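Local coordinates for fibrillarin-like rRNA/tRNA 2'-O-methyltransferase (Aeropyrum pernix, PDB 4DF3), which probably transfers methyl groups from S-adenosyl-L-methionine to ribose 2'-hydroxyls of rRNA and tRNA at sites chosen by a guide RNA, at residues R59-A64 with L179-A184; K212-L217 with D223-Y228. The protein carries 2 engineered substitutions. All blocks are in the same frame, centred on the assembly; numbering follows the deposited sequence.

Interaction 1. Residues R59-A64 with L179-A184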
loop_
_atom_site.group_PDB
_atom_site.type_symbol
_atom_site.label_atom_id
_atom_site.label_comp_id
_atom_site.label_asym_id
_atom_site.label_seq_id
_atom_site.Cartn_x
_atom_site.Cartn_y
_atom_site.Cartn_z
ATOM N N ARG A 59 -3.544 -0.990 11.042
ATOM C CA ARG A 59 -4.512 -0.255 10.181
ATOM C C ARG A 59 -4.089 -0.210 8.693
ATOM O O ARG A 59 -4.860 0.299 7.812
ATOM C CB ARG A 59 -4.598 1.181 10.640
ATOM C CG ARG A 59 -5.056 1.390 12.085
ATOM C CD ARG A 59 -6.591 1.080 12.312
ATOM N NE ARG A 59 -7.462 1.682 11.289
ATOM C CZ ARG A 59 -7.799 2.980 11.187
ATOM N NH1 ARG A 59 -7.384 3.890 12.078
ATOM N NH2 ARG A 59 -8.569 3.374 10.161
ATOM N N SER A 60 -2.898 -0.740 8.427
ATOM C CA SER A 60 -2.418 -0.722 7.020
ATOM C C SER A 60 -1.720 -1.977 6.648
ATOM O O SER A 60 -0.616 -2.325 7.233
ATOM C CB SER A 60 -1.458 0.484 6.825
ATOM O OG SER A 60 -0.791 0.429 5.533
ATOM N N LYS A 61 -2.271 -2.642 5.621
ATOM C CA LYS A 61 -1.679 -3.944 5.273
ATOM C C LYS A 61 -0.241 -3.898 4.755
ATOM O O LYS A 61 0.571 -4.865 4.971
ATOM C CB LYS A 61 -2.588 -4.664 4.280
ATOM C CG LYS A 61 -3.924 -5.170 4.908
ATOM C CD LYS A 61 -4.710 -5.897 3.804
ATOM C CE LYS A 61 -6.225 -6.037 4.054
ATOM N NZ LYS A 61 -6.955 -4.754 3.804
ATOM N N LEU A 62 0.116 -2.780 4.106
ATOM C CA LEU A 62 1.517 -2.683 3.619
ATOM C C LEU A 62 2.524 -2.548 4.724
ATOM O O LEU A 62 3.622 -3.141 4.682
ATOM C CB LEU A 62 1.664 -1.469 2.650
ATOM C CG LEU A 62 3.073 -1.166 2.042
ATOM C CD1 LEU A 62 3.623 -2.491 1.474
ATOM C CD2 LEU A 62 2.914 -0.007 0.999
ATOM N N ALA A 63 2.201 -1.759 5.764
ATOM C CA ALA A 63 3.070 -1.640 6.931
ATOM C C ALA A 63 3.126 -3.024 7.588
ATOM O O ALA A 63 4.202 -3.458 7.986
ATOM C CB ALA A 63 2.431 -0.654 7.964
ATOM N N ALA A 64 1.961 -3.702 7.716
ATOM C CA ALA A 64 1.996 -5.107 8.230
ATOM C C ALA A 64 2.936 -6.021 7.441
ATOM O O ALA A 64 3.755 -6.821 8.029
ATOM C CB ALA A 64 0.554 -5.691 8.320
ATOM N N LEU A 179 1.786 -5.414 -5.774
ATOM C CA LEU A 179 1.532 -5.869 -4.417
ATOM C C LEU A 179 0.040 -6.087 -4.329
ATOM O O LEU A 179 -0.770 -5.204 -4.665
ATOM C CB LEU A 179 1.939 -4.785 -3.420
ATOM C CG LEU A 179 3.464 -4.597 -3.270
ATOM C CD1 LEU A 179 3.720 -3.182 -2.628
ATOM C CD2 LEU A 179 4.070 -5.736 -2.377
ATOM N N MET A 180 -0.320 -7.277 -3.883
ATOM C CA MET A 180 -1.777 -7.678 -3.808
ATOM C C MET A 180 -2.104 -8.266 -2.398
ATOM O O MET A 180 -1.457 -9.210 -1.941
ATOM C CB MET A 180 -2.210 -8.674 -4.915
ATOM C CG MET A 180 -3.750 -8.835 -4.913
ATOM S SD MET A 180 -4.232 -9.996 -6.230
ATOM C CE MET A 180 -4.062 -11.603 -5.518
ATOM N N ALA A 181 -3.006 -7.618 -1.680
ATOM C CA ALA A 181 -3.547 -8.210 -0.449
ATOM C C ALA A 181 -4.567 -9.285 -0.828
ATOM O O ALA A 181 -5.567 -9.010 -1.499
ATOM C CB ALA A 181 -4.241 -7.123 0.377
ATOM N N ILE A 182 -4.346 -10.499 -0.344
ATOM C CA ILE A 182 -5.188 -11.644 -0.654
ATOM C C ILE A 182 -5.757 -12.240 0.661
ATOM O O ILE A 182 -5.020 -12.335 1.655
ATOM C CB ILE A 182 -4.343 -12.736 -1.431
ATOM C CG1 ILE A 182 -5.255 -13.874 -1.903
ATOM C CG2 ILE A 182 -3.167 -13.257 -0.662
ATOM C CD1 ILE A 182 -4.484 -14.866 -2.867
ATOM N N LYS A 183 -7.033 -12.656 0.631
ATOM C CA LYS A 183 -7.600 -13.405 1.753
ATOM C C LYS A 183 -6.837 -14.687 1.855
ATOM O O LYS A 183 -6.710 -15.418 0.873
ATOM C CB LYS A 183 -9.086 -13.671 1.467
ATOM C CG LYS A 183 -9.916 -13.760 2.701
ATOM C CD LYS A 183 -10.346 -12.340 3.147
ATOM C CE LYS A 183 -11.247 -12.280 4.411
ATOM N NZ LYS A 183 -12.233 -13.389 4.616
ATOM N N ALA A 184 -6.278 -14.965 3.032
ATOM C CA ALA A 184 -5.463 -16.106 3.231
ATOM C C ALA A 184 -5.367 -16.419 4.728
ATOM O O ALA A 184 -5.345 -15.517 5.573
ATOM C CB ALA A 184 -3.979 -15.869 2.695
#

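Interaction 2. Residues K212-L217 with D223-Y228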
loop_
_atom_site.group_PDB
_atom_site.type_symbol
_atom_site.label_atom_id
_atom_site.label_comp_id
_atom_site.label_asym_id
_atom_site.label_seq_id
_atom_site.Cartn_x
_atom_site.Cartn_y
_atom_site.Cartn_z
ATOM N N LYS A 212 7.561 -12.942 -6.192
ATOM C CA LYS A 212 8.832 -12.729 -5.557
ATOM C C LYS A 212 8.797 -12.999 -4.068
ATOM O O LYS A 212 9.811 -13.422 -3.462
ATOM C CB LYS A 212 9.297 -11.308 -5.813
ATOM C CG LYS A 212 10.793 -11.120 -5.566
ATOM C CD LYS A 212 11.380 -9.823 -6.126
ATOM C CE LYS A 212 12.893 -9.890 -5.927
ATOM N NZ LYS A 212 13.459 -8.551 -6.033
ATOM N N ASP A 213 7.657 -12.717 -3.440
ATOM C CA ASP A 213 7.546 -12.923 -1.977
ATOM C C ASP A 213 6.060 -13.011 -1.605
ATOM O O ASP A 213 5.193 -12.493 -2.345
ATOM C CB ASP A 213 8.238 -11.805 -1.167
ATOM C CG ASP A 213 8.623 -12.231 0.254
ATOM O OD1 ASP A 213 8.550 -13.411 0.608
ATOM O OD2 ASP A 213 8.935 -11.372 1.076
ATOM N N VAL A 214 5.778 -13.713 -0.500
ATOM C CA VAL A 214 4.434 -13.736 0.074
ATOM C C VAL A 214 4.626 -13.759 1.569
ATOM O O VAL A 214 5.390 -14.602 2.084
ATOM C CB VAL A 214 3.566 -14.971 -0.318
ATOM C CG1 VAL A 214 1.994 -14.824 0.285
ATOM C CG2 VAL A 214 3.478 -15.112 -1.806
ATOM N N VAL A 215 3.967 -12.849 2.282
ATOM C CA VAL A 215 4.007 -12.911 3.727
ATOM C C VAL A 215 2.587 -12.869 4.288
ATOM O O VAL A 215 1.769 -12.059 3.870
ATOM C CB VAL A 215 4.912 -11.822 4.465
ATOM C CG1 VAL A 215 6.438 -12.056 4.157
ATOM C CG2 VAL A 215 4.424 -10.341 4.198
ATOM N N HIS A 216 2.313 -13.744 5.262
ATOM C CA HIS A 216 1.065 -13.618 5.962
ATOM C C HIS A 216 1.101 -12.433 6.962
ATOM O O HIS A 216 2.170 -12.125 7.509
ATOM C CB HIS A 216 0.702 -14.960 6.658
ATOM C CG HIS A 216 -0.744 -15.014 7.055
ATOM N ND1 HIS A 216 -1.197 -14.490 8.253
ATOM C CD2 HIS A 216 -1.845 -15.462 6.410
ATOM C CE1 HIS A 216 -2.502 -14.561 8.306
ATOM N NE2 HIS A 216 -2.923 -15.208 7.229
ATOM N N LEU A 217 -0.043 -11.784 7.208
ATOM C CA LEU A 217 -0.069 -10.561 7.969
ATOM C C LEU A 217 -0.455 -10.711 9.432
ATOM O O LEU A 217 -0.539 -9.735 10.127
ATOM C CB LEU A 217 -0.984 -9.516 7.288
ATOM C CG LEU A 217 -0.576 -9.235 5.850
ATOM C CD1 LEU A 217 -1.562 -8.167 5.164
ATOM C CD2 LEU A 217 0.991 -8.844 5.682
ATOM N N ASP A 223 -6.455 -12.299 8.522
ATOM C CA ASP A 223 -7.137 -12.947 7.420
ATOM C C ASP A 223 -6.537 -12.705 6.032
ATOM O O ASP A 223 -7.144 -13.094 5.065
ATOM C CB ASP A 223 -8.604 -12.548 7.401
ATOM C CG ASP A 223 -9.294 -12.961 8.649
ATOM O OD1 ASP A 223 -8.925 -14.023 9.153
ATOM O OD2 ASP A 223 -10.153 -12.230 9.150
ATOM N N HIS A 224 -5.363 -12.099 5.948
ATOM C CA HIS A 224 -4.758 -11.730 4.647
ATOM C C HIS A 224 -3.258 -12.003 4.602
ATOM O O HIS A 224 -2.596 -12.000 5.668
ATOM C CB HIS A 224 -4.988 -10.234 4.344
ATOM C CG HIS A 224 -6.420 -9.895 4.090
ATOM N ND1 HIS A 224 -7.308 -9.579 5.094
ATOM C CD2 HIS A 224 -7.102 -9.763 2.919
ATOM C CE1 HIS A 224 -8.495 -9.304 4.557
ATOM N NE2 HIS A 224 -8.379 -9.367 3.237
ATOM N N ALA A 225 -2.733 -12.170 3.394
ATOM C CA ALA A 225 -1.308 -12.186 3.145
ATOM C C ALA A 225 -1.074 -11.072 2.141
ATOM O O ALA A 225 -1.998 -10.644 1.437
ATOM C CB ALA A 225 -0.931 -13.574 2.504
ATOM N N MET A 226 0.158 -10.658 2.004
ATOM C CA MET A 226 0.590 -9.762 0.920
ATOM C C MET A 226 1.430 -10.486 -0.120
ATOM O O MET A 226 2.478 -11.078 0.233
ATOM C CB MET A 226 1.351 -8.605 1.579
ATOM C CG MET A 226 1.851 -7.482 0.521
ATOM S SD MET A 226 0.373 -6.629 -0.113
ATOM C CE MET A 226 0.051 -5.566 1.334
ATOM N N ILE A 227 0.947 -10.480 -1.372
ATOM C CA ILE A 227 1.682 -11.145 -2.452
ATOM C C ILE A 227 2.488 -10.042 -3.144
ATOM O O ILE A 227 1.943 -8.973 -3.410
ATOM C CB ILE A 227 0.712 -11.731 -3.480
ATOM C CG1 ILE A 227 -0.026 -12.921 -2.859
ATOM C CG2 ILE A 227 1.518 -12.229 -4.750
ATOM C CD1 ILE A 227 -1.244 -13.303 -3.664
ATOM N N TYR A 228 3.770 -10.319 -3.418
ATOM C CA TYR A 228 4.637 -9.360 -4.096
ATOM C C TYR A 228 5.177 -10.015 -5.379
ATOM O O TYR A 228 5.779 -11.108 -5.327
ATOM C CB TYR A 228 5.790 -8.956 -3.124
ATOM C CG TYR A 228 6.892 -8.196 -3.722
ATOM C CD1 TYR A 228 6.668 -7.246 -4.719
ATOM C CD2 TYR A 228 8.203 -8.356 -3.231
ATOM C CE1 TYR A 228 7.690 -6.483 -5.252
ATOM C CE2 TYR A 228 9.261 -7.607 -3.762
ATOM C CZ TYR A 228 9.011 -6.675 -4.791
ATOM O OH TYR A 228 10.053 -5.902 -5.311
#

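Interaction 1. Residues R59-A64 with L179-A184
Lys61 sets its CG beside the backbone N (chi1 -71°) and runs extended as far as CE, laying its methylenes over the methyl of Ala181, before chi4 (76°) turns NZ aside. Leu62, one residue on, instead has CG anti to its backbone N (chi1 179°), which helps bring CD1 to Leu179. Two small apolar touches result. Lys61 CD rests 3.7 Å from Ala181 CB, and Leu62 CD1 meets Leu179 CD1 at 4.2 Å, the two leucine side chains crossing at about a right angle. No hydrogen bond links the segments, and the buried area is a modest 119 Å². The closest backbones, at Lys61 and Ala181, stay 7.4 Å apart from CA to CA.

While its methylenes lie on the strand, the NZ of Lys61 forms a salt bridge with Asp154, a residue that binds S-adenosyl-L-methionine, and the lysine itself touches the bound cofactor. Ser60, the N-cap residue, accepts through its O from Ala64 N at 3.0 Å in the first helical turn, and its OG is hydrogen-bonded to Thr91 of the cofactor site. Helix 61-67 begins against one face of the Rossmann-like sheet, where strand 176-183 runs between strands 148-153 and 224-229; Tyr152 of the former touches Lys61, Leu62 and Leu179, and helix 195-206 packs on Met180 and Ile182, on the other side of the strand.

Interaction 2. Residues K212-L217 with D223-Y228
The His216 imidazole has the carbonyl oxygen of His224 over the centre of one face, 3.5 Å above its plane, while Ala225 CB approaches obliquely. At the other end of the hairpin, Lys212 CB lies over one face of the Tyr228 ring, offset toward the rim, and Asp213 CB sits at the ring edge, 4.0 Å from CD2. The extended Lys212 chain runs alongside the tyrosine and brings CD to 3.9 Å from CE2; both end at Glu72 OE2, Lys212 NZ in a salt bridge and Tyr228 OH in a hydrogen bond.

Two strands pair here antiparallel, their axes at 167°. Val215 and Met226 exchange both backbone hydrogen bonds, and the Leu217 N bond to His224 O (3.0 Å) extends the pairing past the strand end. Toward Tyr228 the pattern breaks into a classic beta bulge: Tyr228 O accepts from Lys212 N at 2.7 Å and from Asp213 N at 3.1 Å, while Tyr228 N returns a bond to Asp213 O. On one face of the sheet Val214, with CG1 opposite its backbone N (chi1 -175°), brings that methyl against both Ala225 CB and Ile227 CG1. On the face that carries Met226, Leu217 reaches in from just beyond the strand, its CD2 4.1 Å from Met226 CB.

His216 NE2 is hydrogen-bonded to Ala184 O and its ND1 to Asp218 N; an alanine here would probably leave Ala184 O and Asp218 N without their imidazole mates and take away the ring lying over His224 O. In the sheet, strand 211-216 is outermost and 224-229 lies between it and 176-183; helix 61-67 packs on Val215, Leu217 and Met226, helix 195-206 on Val214 and Ile227.

In the fold
Interactions 1 and 2 have centres about 7 Å apart and meet at neighbouring strands: Met180 O with Ile227 N at 2.8 Å and Ile182 O with Ala225 N at 2.9 Å are probable hydrogen bonds that join strand 176-183 to the hairpin. Interaction 1 is core, a sparse apolar touch of a helix start on a central strand, right at the cofactor pocket. Interaction 2 is partly buried at the border of the same sheet, far larger, and held chiefly by backbone bonding, with Lys212 exposed. Helix 61-67 serves both: its first turn meets strand 176-183, and Ala65 further along packs against the hairpin.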